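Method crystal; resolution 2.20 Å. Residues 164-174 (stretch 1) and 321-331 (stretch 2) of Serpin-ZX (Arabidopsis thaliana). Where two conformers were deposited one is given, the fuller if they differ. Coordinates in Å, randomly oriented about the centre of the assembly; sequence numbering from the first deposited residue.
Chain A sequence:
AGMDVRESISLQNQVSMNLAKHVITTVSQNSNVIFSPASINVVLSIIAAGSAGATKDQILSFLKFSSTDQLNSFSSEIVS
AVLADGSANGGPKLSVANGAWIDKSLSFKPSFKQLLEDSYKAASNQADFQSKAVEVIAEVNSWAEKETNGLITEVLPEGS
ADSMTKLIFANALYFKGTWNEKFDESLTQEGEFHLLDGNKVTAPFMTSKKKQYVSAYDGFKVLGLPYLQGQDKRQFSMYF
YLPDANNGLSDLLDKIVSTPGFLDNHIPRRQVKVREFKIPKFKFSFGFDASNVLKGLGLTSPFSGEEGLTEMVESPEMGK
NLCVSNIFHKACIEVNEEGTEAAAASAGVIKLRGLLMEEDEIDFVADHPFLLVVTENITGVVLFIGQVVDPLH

Stretch 1, residues 164-174: MTKLIFANALY
Stretch 2 (321-331) NLCVSNIFHKA

Two neighbouring parallel β-strands of Serpin-ZX, residues 167-174 and 326-331, run 12° apart in direction with axes 4.7 Å apart at closest approach; with their lead-in loops they bury 744 Å². The register pairs Ile168 with Asn326, Phe169 with Ile327, Ala170 with Phe328, Asn171 with His329 and Ala172 with Lys330, at CA-CA distances of 4.7-4.8 Å. All these residues are extended, phi from -86° (Phe328) to -153° (Asn326), psi from 98° (Ile327) to 155° (Ile168). As parallel strands require, odd residues of the first strand bond alternately backward and forward: Phe169 N donates to Asn326 O (3.0 Å) and Phe169 O accepts from Phe328 N (2.8 Å); Asn171 N donates to Phe328 O (2.8 Å) and Asn171 O accepts from Lys330 N (3.0 Å); Leu173 N donates to Lys330 O (3.1 Å), the last of these bonds within the two stretches. The even residues add CA-H...O contacts, the shortest from Ala172 CA to Lys330 O (3.1 Å).

Before the ladder, Ser325 (phi/psi -81/-46, chi1 m) kinks the second stretch, and its CA-to-CB bond points toward the first stretch. Its OG accepts from Lys166 N (3.1 Å) and Leu167 N (3.0 Å), while Ser325 N donates to Leu167 O (2.7 Å); Asn326 N reaches the same Leu167 O in a weak bond of 3.4 Å. Leu167 (chi1 t, chi2 p), well covered here, sets its CD2 4.0 Å from Val324 CG2 and its CB 4.4 Å from Leu322 CD1.

Phe169 has the largest covered area, 79 Å². With chi1 m and chi2 -88°, its ring meets Val324 CG2 edge-on, CE2 at 3.9 Å, and its CD2 lies 4.3 Å from Ile327 CG1, forming an apolar cluster. On the same face, Asn171 (chi1 t, chi2 -63°) places OD1 at the edge of the His329 ring (chi1 t, chi2 70°), where His329 ND1 donates to Asn171 OD1 in a weak bond, 3.4 Å long and bent to 135°.

Phe328 (chi1 m, chi2 109°) occupies the other face, with Ile168, Ala170, Asn326, Ala172 and Lys330. Ile168 (chi1 p, chi2 t) brings CG2 to the edge of its ring, 4.0 Å from Phe328 CE1; the same CG2 lies 3.2 Å from Asn326 OD1. Asn326 (chi1 m, chi2 78°) accepts a hydrogen bond at OD1 from a water 2.5 Å away. That water hydrogen-bonds to Thr165 OG1 at 2.7 Å (Thr165 chi1 m), bridging the two stretches, from the loop before the first strand to the first residue of the second.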

# COMPACT_ATOMS: atom_id res chain seq x y z
N MET A 164 -18.82 -11.73 19.56
CA MET A 164 -17.66 -11.48 20.42
C MET A 164 -16.82 -10.27 19.99
O MET A 164 -15.88 -9.89 20.68
CB MET A 164 -16.77 -12.72 20.50
CG MET A 164 -17.47 -13.96 21.06
SD MET A 164 -18.05 -13.69 22.75
CE MET A 164 -16.51 -13.24 23.56
N THR A 165 -17.16 -9.68 18.86
CA THR A 165 -16.37 -8.56 18.34
C THR A 165 -16.52 -7.33 19.22
O THR A 165 -17.63 -6.93 19.54
CB THR A 165 -16.77 -8.21 16.90
OG1 THR A 165 -16.42 -9.29 16.03
CG2 THR A 165 -16.04 -6.96 16.46
N LYS A 166 -15.39 -6.75 19.61
CA LYS A 166 -15.41 -5.60 20.52
C LYS A 166 -14.92 -4.34 19.86
O LYS A 166 -15.54 -3.29 19.99
CB LYS A 166 -14.59 -5.89 21.78
CG LYS A 166 -15.15 -7.05 22.61
CD LYS A 166 -16.58 -6.75 23.10
CE LYS A 166 -17.15 -7.94 23.86
NZ LYS A 166 -18.63 -7.82 24.08
N LEU A 167 -13.79 -4.44 19.15
CA LEU A 167 -13.16 -3.26 18.54
C LEU A 167 -12.53 -3.57 17.20
O LEU A 167 -11.65 -4.43 17.09
CB LEU A 167 -12.11 -2.66 19.48
CG LEU A 167 -11.31 -1.47 18.95
CD1 LEU A 167 -12.17 -0.24 18.71
CD2 LEU A 167 -10.19 -1.15 19.91
N ILE A 168 -12.99 -2.88 16.16
CA ILE A 168 -12.45 -3.07 14.82
C ILE A 168 -12.04 -1.76 14.15
O ILE A 168 -12.55 -0.68 14.48
CB ILE A 168 -13.47 -3.78 13.90
CG1 ILE A 168 -14.68 -2.87 13.64
CG2 ILE A 168 -13.87 -5.13 14.48
CD1 ILE A 168 -15.64 -3.40 12.60
N PHE A 169 -11.12 -1.87 13.21
CA PHE A 169 -10.77 -0.75 12.36
C PHE A 169 -11.04 -1.15 10.92
O PHE A 169 -10.78 -2.29 10.53
CB PHE A 169 -9.32 -0.36 12.59
CG PHE A 169 -9.07 0.21 13.94
CD1 PHE A 169 -9.23 1.57 14.18
CD2 PHE A 169 -8.72 -0.61 15.00
CE1 PHE A 169 -9.02 2.10 15.44
CE2 PHE A 169 -8.51 -0.09 16.25
CZ PHE A 169 -8.66 1.26 16.48
N ALA A 170 -11.60 -0.24 10.14
CA ALA A 170 -11.83 -0.54 8.75
C ALA A 170 -11.14 0.54 7.96
O ALA A 170 -11.38 1.72 8.18
CB ALA A 170 -13.32 -0.60 8.43
N ASN A 171 -10.28 0.12 7.04
CA ASN A 171 -9.46 1.05 6.30
C ASN A 171 -9.37 0.65 4.83
O ASN A 171 -9.23 -0.54 4.51
CB ASN A 171 -8.08 1.17 6.93
CG ASN A 171 -7.20 2.18 6.23
OD1 ASN A 171 -6.87 2.02 5.06
ND2 ASN A 171 -6.82 3.25 6.95
N ALA A 172 -9.46 1.62 3.94
CA ALA A 172 -9.36 1.34 2.52
C ALA A 172 -8.64 2.47 1.81
O ALA A 172 -8.74 3.63 2.21
CB ALA A 172 -10.75 1.13 1.92
N LEU A 173 -7.89 2.14 0.77
CA LEU A 173 -7.24 3.16 -0.03
C LEU A 173 -7.48 2.84 -1.50
O LEU A 173 -7.07 1.78 -1.98
CB LEU A 173 -5.73 3.27 0.27
CG LEU A 173 -4.96 4.37 -0.48
CD1 LEU A 173 -5.46 5.76 -0.10
CD2 LEU A 173 -3.43 4.30 -0.28
N TYR A 174 -8.16 3.74 -2.19
CA TYR A 174 -8.31 3.64 -3.64
C TYR A 174 -7.36 4.62 -4.32
O TYR A 174 -7.22 5.77 -3.91
CB TYR A 174 -9.76 3.89 -4.08
CG TYR A 174 -9.97 3.94 -5.58
CD1 TYR A 174 -10.28 2.78 -6.28
CD2 TYR A 174 -9.87 5.13 -6.30
CE1 TYR A 174 -10.49 2.80 -7.67
CE2 TYR A 174 -10.07 5.16 -7.69
CZ TYR A 174 -10.39 3.99 -8.36
OH TYR A 174 -10.59 3.97 -9.72
N ASN A 321 -8.30 -5.06 29.63
CA ASN A 321 -8.60 -6.26 28.86
C ASN A 321 -9.25 -5.93 27.51
O ASN A 321 -9.62 -6.83 26.75
CB ASN A 321 -9.47 -7.21 29.69
CG ASN A 321 -9.57 -8.60 29.07
OD1 ASN A 321 -8.56 -9.25 28.79
ND2 ASN A 321 -10.80 -9.06 28.87
N LEU A 322 -9.38 -4.64 27.21
CA LEU A 322 -9.88 -4.22 25.90
C LEU A 322 -8.75 -4.25 24.91
O LEU A 322 -7.69 -3.66 25.14
CB LEU A 322 -10.43 -2.79 25.95
CG LEU A 322 -10.65 -2.27 24.52
CD1 LEU A 322 -11.74 -3.09 23.85
CD2 LEU A 322 -10.98 -0.79 24.50
N CYS A 323 -8.97 -4.92 23.79
CA CYS A 323 -7.96 -4.95 22.75
C CYS A 323 -8.61 -4.86 21.38
O CYS A 323 -9.83 -4.90 21.27
CB CYS A 323 -7.12 -6.21 22.88
SG CYS A 323 -8.05 -7.73 22.67
N VAL A 324 -7.79 -4.75 20.35
CA VAL A 324 -8.29 -4.70 18.98
C VAL A 324 -8.68 -6.09 18.52
O VAL A 324 -7.90 -7.04 18.62
CB VAL A 324 -7.22 -4.13 18.03
CG1 VAL A 324 -7.74 -4.08 16.60
CG2 VAL A 324 -6.76 -2.76 18.51
N SER A 325 -9.90 -6.21 18.01
CA SER A 325 -10.41 -7.48 17.49
C SER A 325 -9.90 -7.72 16.06
O SER A 325 -9.45 -8.82 15.72
CB SER A 325 -11.95 -7.48 17.50
OG SER A 325 -12.47 -7.12 18.77
N ASN A 326 -9.98 -6.68 15.23
CA ASN A 326 -9.64 -6.81 13.83
C ASN A 326 -9.16 -5.50 13.26
O ASN A 326 -9.59 -4.42 13.70
CB ASN A 326 -10.85 -7.23 12.98
CG ASN A 326 -11.70 -8.31 13.62
OD1 ASN A 326 -12.49 -8.04 14.53
ND2 ASN A 326 -11.56 -9.53 13.13
N ILE A 327 -8.31 -5.61 12.26
CA ILE A 327 -7.96 -4.46 11.44
C ILE A 327 -8.21 -4.84 10.00
O ILE A 327 -7.38 -5.50 9.35
CB ILE A 327 -6.50 -4.01 11.65
CG1 ILE A 327 -6.27 -3.63 13.12
CG2 ILE A 327 -6.16 -2.84 10.72
CD1 ILE A 327 -4.78 -3.45 13.47
N PHE A 328 -9.37 -4.42 9.50
CA PHE A 328 -9.81 -4.74 8.14
C PHE A 328 -9.26 -3.74 7.12
O PHE A 328 -9.49 -2.53 7.24
CB PHE A 328 -11.34 -4.78 8.08
CG PHE A 328 -11.95 -5.88 8.91
CD1 PHE A 328 -12.65 -5.60 10.08
CD2 PHE A 328 -11.83 -7.22 8.51
CE1 PHE A 328 -13.24 -6.63 10.84
CE2 PHE A 328 -12.40 -8.25 9.27
CZ PHE A 328 -13.10 -7.95 10.44
N HIS A 329 -8.54 -4.25 6.13
CA HIS A 329 -7.94 -3.39 5.11
C HIS A 329 -8.26 -3.85 3.70
O HIS A 329 -8.25 -5.04 3.39
CB HIS A 329 -6.41 -3.31 5.29
CG HIS A 329 -5.72 -2.48 4.24
ND1 HIS A 329 -5.85 -1.11 4.17
CD2 HIS A 329 -4.88 -2.83 3.24
CE1 HIS A 329 -5.14 -0.65 3.15
NE2 HIS A 329 -4.53 -1.68 2.57
N LYS A 330 -8.55 -2.88 2.84
CA LYS A 330 -8.81 -3.17 1.45
C LYS A 330 -8.09 -2.17 0.55
O LYS A 330 -8.05 -0.96 0.83
CB LYS A 330 -10.31 -3.15 1.17
CG LYS A 330 -10.70 -3.48 -0.28
CD LYS A 330 -10.95 -4.97 -0.49
CE LYS A 330 -12.17 -5.19 -1.37
NZ LYS A 330 -12.72 -6.57 -1.27
N ALA A 331 -7.55 -2.70 -0.55
CA ALA A 331 -6.83 -1.93 -1.53
C ALA A 331 -7.13 -2.52 -2.90
O ALA A 331 -7.51 -3.69 -3.02
CB ALA A 331 -5.35 -2.02 -1.24
O HOH W 1 -13.96 -9.98 15.20